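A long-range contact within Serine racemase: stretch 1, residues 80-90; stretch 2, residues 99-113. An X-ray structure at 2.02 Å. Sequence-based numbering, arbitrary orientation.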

# COMPACT_ATOMS: atom_id res chain seq x y z
N GLU A 80 -13.93 23.32 8.27
CA GLU A 80 -12.52 23.58 8.53
C GLU A 80 -11.70 22.30 8.38
O GLU A 80 -12.18 21.19 8.68
CB GLU A 80 -12.30 24.22 9.92
CG GLU A 80 -12.71 23.35 11.10
CD GLU A 80 -12.75 24.12 12.41
OE1 GLU A 80 -12.57 25.36 12.38
OE2 GLU A 80 -12.96 23.50 13.48
N ILE A 81 -10.48 22.47 7.88
CA ILE A 81 -9.56 21.36 7.68
C ILE A 81 -8.20 21.75 8.26
O ILE A 81 -7.69 22.83 8.00
CB ILE A 81 -9.39 21.06 6.17
CG1 ILE A 81 -10.75 20.78 5.52
CG2 ILE A 81 -8.41 19.91 5.95
CD1 ILE A 81 -10.72 20.85 4.01
N LEU A 82 -7.62 20.86 9.06
CA LEU A 82 -6.30 21.07 9.64
C LEU A 82 -5.29 20.13 8.99
O LEU A 82 -5.48 18.91 8.99
CB LEU A 82 -6.34 20.78 11.14
CG LEU A 82 -5.00 20.83 11.88
CD1 LEU A 82 -4.39 22.22 11.74
CD2 LEU A 82 -5.19 20.46 13.36
N ILE A 83 -4.22 20.70 8.43
CA ILE A 83 -3.10 19.92 7.94
C ILE A 83 -2.13 19.68 9.08
O ILE A 83 -1.53 20.63 9.59
CB ILE A 83 -2.37 20.66 6.83
CG1 ILE A 83 -3.35 21.00 5.71
CG2 ILE A 83 -1.18 19.84 6.30
CD1 ILE A 83 -2.90 22.12 4.86
N LEU A 84 -2.00 18.42 9.48
CA LEU A 84 -1.25 18.05 10.67
C LEU A 84 0.27 18.09 10.52
O LEU A 84 0.99 18.17 11.52
CB LEU A 84 -1.63 16.64 11.10
CG LEU A 84 -3.08 16.45 11.50
CD1 LEU A 84 -3.39 14.97 11.66
CD2 LEU A 84 -3.32 17.22 12.81
N GLY A 85 0.75 18.01 9.28
CA GLY A 85 2.18 17.95 9.03
C GLY A 85 2.74 19.15 8.28
O GLY A 85 2.04 20.14 8.06
N TYR A 86 4.00 19.05 7.89
CA TYR A 86 4.67 20.14 7.20
C TYR A 86 3.97 20.50 5.90
O TYR A 86 3.50 19.63 5.19
CB TYR A 86 6.12 19.74 6.91
CG TYR A 86 6.86 20.60 5.91
CD1 TYR A 86 6.84 20.30 4.56
CD2 TYR A 86 7.61 21.70 6.33
CE1 TYR A 86 7.53 21.08 3.64
CE2 TYR A 86 8.30 22.49 5.42
CZ TYR A 86 8.26 22.17 4.08
OH TYR A 86 8.95 22.94 3.16
N THR A 87 3.89 21.79 5.59
CA THR A 87 3.53 22.22 4.25
C THR A 87 4.56 23.22 3.77
O THR A 87 4.80 24.21 4.44
CB THR A 87 2.16 22.89 4.21
OG1 THR A 87 1.15 21.94 4.57
CG2 THR A 87 1.85 23.43 2.82
N SER A 88 5.17 22.95 2.62
CA SER A 88 6.13 23.89 2.02
C SER A 88 5.57 25.31 1.97
O SER A 88 4.51 25.54 1.41
CB SER A 88 6.53 23.44 0.61
OG SER A 88 7.51 24.31 0.07
N PRO A 89 6.30 26.27 2.54
CA PRO A 89 5.83 27.65 2.52
C PRO A 89 5.64 28.17 1.09
O PRO A 89 4.94 29.16 0.89
CB PRO A 89 6.95 28.41 3.22
CG PRO A 89 7.53 27.41 4.17
CD PRO A 89 7.50 26.11 3.38
N SER A 90 6.25 27.50 0.12
CA SER A 90 6.13 27.90 -1.27
C SER A 90 4.71 27.68 -1.76
O SER A 90 4.34 28.14 -2.84
CB SER A 90 7.12 27.13 -2.15
OG SER A 90 6.80 25.75 -2.20
N GLU A 99 -8.33 27.89 1.93
CA GLU A 99 -8.72 28.13 3.32
C GLU A 99 -8.38 26.95 4.21
O GLU A 99 -9.17 26.54 5.05
CB GLU A 99 -10.22 28.42 3.42
CG GLU A 99 -10.65 29.76 2.87
CD GLU A 99 -12.14 30.02 3.10
OE1 GLU A 99 -12.83 30.46 2.15
OE2 GLU A 99 -12.62 29.76 4.22
N LEU A 100 -7.19 26.41 4.02
CA LEU A 100 -6.72 25.32 4.86
C LEU A 100 -6.02 25.86 6.09
O LEU A 100 -5.35 26.88 6.02
CB LEU A 100 -5.78 24.44 4.04
CG LEU A 100 -6.50 23.95 2.77
CD1 LEU A 100 -5.56 23.21 1.84
CD2 LEU A 100 -7.70 23.07 3.15
N THR A 101 -6.20 25.20 7.23
CA THR A 101 -5.53 25.59 8.46
C THR A 101 -4.24 24.79 8.55
O THR A 101 -4.26 23.56 8.39
CB THR A 101 -6.41 25.29 9.70
OG1 THR A 101 -7.68 25.94 9.55
CG2 THR A 101 -5.75 25.79 10.96
N GLN A 102 -3.12 25.49 8.79
CA GLN A 102 -1.80 24.86 8.79
C GLN A 102 -1.22 24.65 10.18
O GLN A 102 -1.32 25.54 11.04
CB GLN A 102 -0.82 25.69 7.95
CG GLN A 102 0.61 25.18 7.96
CD GLN A 102 0.72 23.78 7.40
OE1 GLN A 102 0.12 23.48 6.37
NE2 GLN A 102 1.48 22.92 8.07
N THR A 103 -0.62 23.49 10.43
CA THR A 103 0.09 23.27 11.69
C THR A 103 1.44 23.99 11.69
O THR A 103 2.24 23.82 10.77
CB THR A 103 0.35 21.78 11.94
OG1 THR A 103 -0.88 21.11 12.21
CG2 THR A 103 1.30 21.60 13.13
N LEU A 104 1.69 24.79 12.72
CA LEU A 104 3.01 25.41 12.92
C LEU A 104 3.94 24.41 13.59
O LEU A 104 3.86 24.17 14.79
CB LEU A 104 2.88 26.69 13.76
CG LEU A 104 1.99 27.74 13.11
CD1 LEU A 104 1.95 29.01 13.96
CD2 LEU A 104 2.48 28.04 11.70
N ILE A 105 4.84 23.82 12.81
CA ILE A 105 5.62 22.71 13.30
C ILE A 105 6.83 23.13 14.13
O ILE A 105 7.31 22.34 14.94
CB ILE A 105 6.09 21.80 12.16
CG1 ILE A 105 7.00 22.58 11.21
CG2 ILE A 105 4.88 21.20 11.45
CD1 ILE A 105 7.79 21.69 10.26
N ASP A 106 7.31 24.36 13.90
CA ASP A 106 8.30 25.02 14.76
C ASP A 106 8.47 26.52 14.45
O ASP A 106 7.87 27.05 13.51
CB ASP A 106 9.64 24.26 14.79
CG ASP A 106 10.50 24.51 13.56
OD1 ASP A 106 10.06 25.20 12.61
OD2 ASP A 106 11.64 24.00 13.54
N TYR A 107 9.29 27.21 15.24
CA TYR A 107 9.43 28.66 15.09
C TYR A 107 9.95 29.10 13.70
O TYR A 107 9.29 29.88 13.00
CB TYR A 107 10.30 29.24 16.21
CG TYR A 107 10.31 30.75 16.23
CD1 TYR A 107 9.14 31.46 16.42
CD2 TYR A 107 11.49 31.46 16.05
CE1 TYR A 107 9.13 32.84 16.42
CE2 TYR A 107 11.49 32.83 16.05
CZ TYR A 107 10.31 33.52 16.24
OH TYR A 107 10.32 34.90 16.25
N ARG A 108 11.13 28.61 13.32
CA ARG A 108 11.70 28.87 12.00
C ARG A 108 10.68 28.66 10.86
O ARG A 108 10.58 29.46 9.92
CB ARG A 108 12.91 27.96 11.78
CG ARG A 108 13.48 27.95 10.37
CD ARG A 108 14.77 27.13 10.32
NE ARG A 108 15.70 27.58 11.36
CZ ARG A 108 16.63 28.51 11.17
NH1 ARG A 108 16.77 29.07 9.97
NH2 ARG A 108 17.43 28.87 12.16
N TYR A 109 9.90 27.59 10.96
CA TYR A 109 8.87 27.32 9.97
C TYR A 109 7.83 28.44 9.98
O TYR A 109 7.47 28.98 8.93
CB TYR A 109 8.20 25.98 10.23
CG TYR A 109 7.05 25.68 9.29
CD1 TYR A 109 7.29 25.24 7.99
CD2 TYR A 109 5.74 25.87 9.70
CE1 TYR A 109 6.23 24.97 7.13
CE2 TYR A 109 4.68 25.61 8.84
CZ TYR A 109 4.93 25.16 7.56
OH TYR A 109 3.87 24.91 6.72
N SER A 110 7.39 28.78 11.18
CA SER A 110 6.37 29.80 11.37
C SER A 110 6.77 31.13 10.74
O SER A 110 5.96 31.81 10.11
CB SER A 110 6.10 30.00 12.86
OG SER A 110 5.49 28.84 13.41
N LEU A 111 8.04 31.50 10.90
CA LEU A 111 8.54 32.76 10.36
C LEU A 111 8.53 32.73 8.85
O LEU A 111 8.07 33.67 8.21
CB LEU A 111 9.96 33.02 10.87
CG LEU A 111 10.10 33.38 12.35
CD1 LEU A 111 11.55 33.71 12.66
CD2 LEU A 111 9.20 34.55 12.73
N LEU A 112 9.04 31.63 8.29
CA LEU A 112 9.15 31.44 6.85
C LEU A 112 7.80 31.43 6.15
O LEU A 112 7.66 31.97 5.04
CB LEU A 112 9.91 30.15 6.56
CG LEU A 112 10.32 29.87 5.11
CD1 LEU A 112 11.09 31.04 4.53
CD2 LEU A 112 11.16 28.61 5.05
N LEU A 113 6.81 30.80 6.77
CA LEU A 113 5.46 30.79 6.22
C LEU A 113 4.85 32.20 6.24
O LEU A 113 4.14 32.60 5.31
CB LEU A 113 4.56 29.82 7.00
CG LEU A 113 3.17 29.59 6.42
CD1 LEU A 113 3.26 28.86 5.09
CD2 LEU A 113 2.30 28.82 7.40
O HOH W 1 -9.51 25.33 7.37

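What joins the two strands? They run parallel, and the backbone of Thr101 is gripped from both sides of Leu82: Thr101 N donates to Ile81 O at 2.9 Å, and Ile83 N donates to Thr101 O at 2.9 Å. At the carbonyl end of the same residue, Ile83 O accepts twice, from Thr103 N at 3.1 Å and from Thr103 OG1 at 2.7 Å. A threonine suits this place because its side chain points toward the first strand, and the short hydroxyl reaches across to Ile83 O, which satisfies it in a buried setting.

How do the strand side chains fit together? Leu82 and Thr101 share one face of the sheet, where Leu82 CD1 meets Thr101 CG2 at 3.9 Å. On the face carrying Ile83 and Gln102, the tip of Ile83 occupies a notch: Ile83 CD1 is 3.8 Å from Leu100 CB and 3.6 Å from Gln102 OE1. Ile81 CD1 adds to this packing, touching Leu100 CD2 at 3.8 Å. The branched, apolar side chains of Ile81 and Ile83 suit the buried space beside Leu100.

How is the buried Gln102 accommodated? Its amide reaches across to the loop: Gln102 NE2 donates to Gly85 O at 2.8 Å and Gln102 OE1 accepts from Thr87 OG1 at 2.6 Å. Gln102 NE2 also donates to Thr103 O within its own stretch, at 2.9 Å. Glutamine suits the site because one side chain can both donate and accept, so both ends of the amide are satisfied.

What fills the space between loop and helix? Tyr86 leans against Ile105 and Tyr109; Tyr86 CD2 lies 3.9 Å from Ile105 CD1, which sits at the ring edge, and 3.6 Å from Tyr109 CE1. Beyond the Tyr109 ring, Tyr109 OH donates to Thr87 O at 2.6 Å. Pro89 is a compact bump pressed among helix side chains: Pro89 CG approaches Leu112 CG at 3.8 Å and Tyr109 CE1 at 4.1 Å.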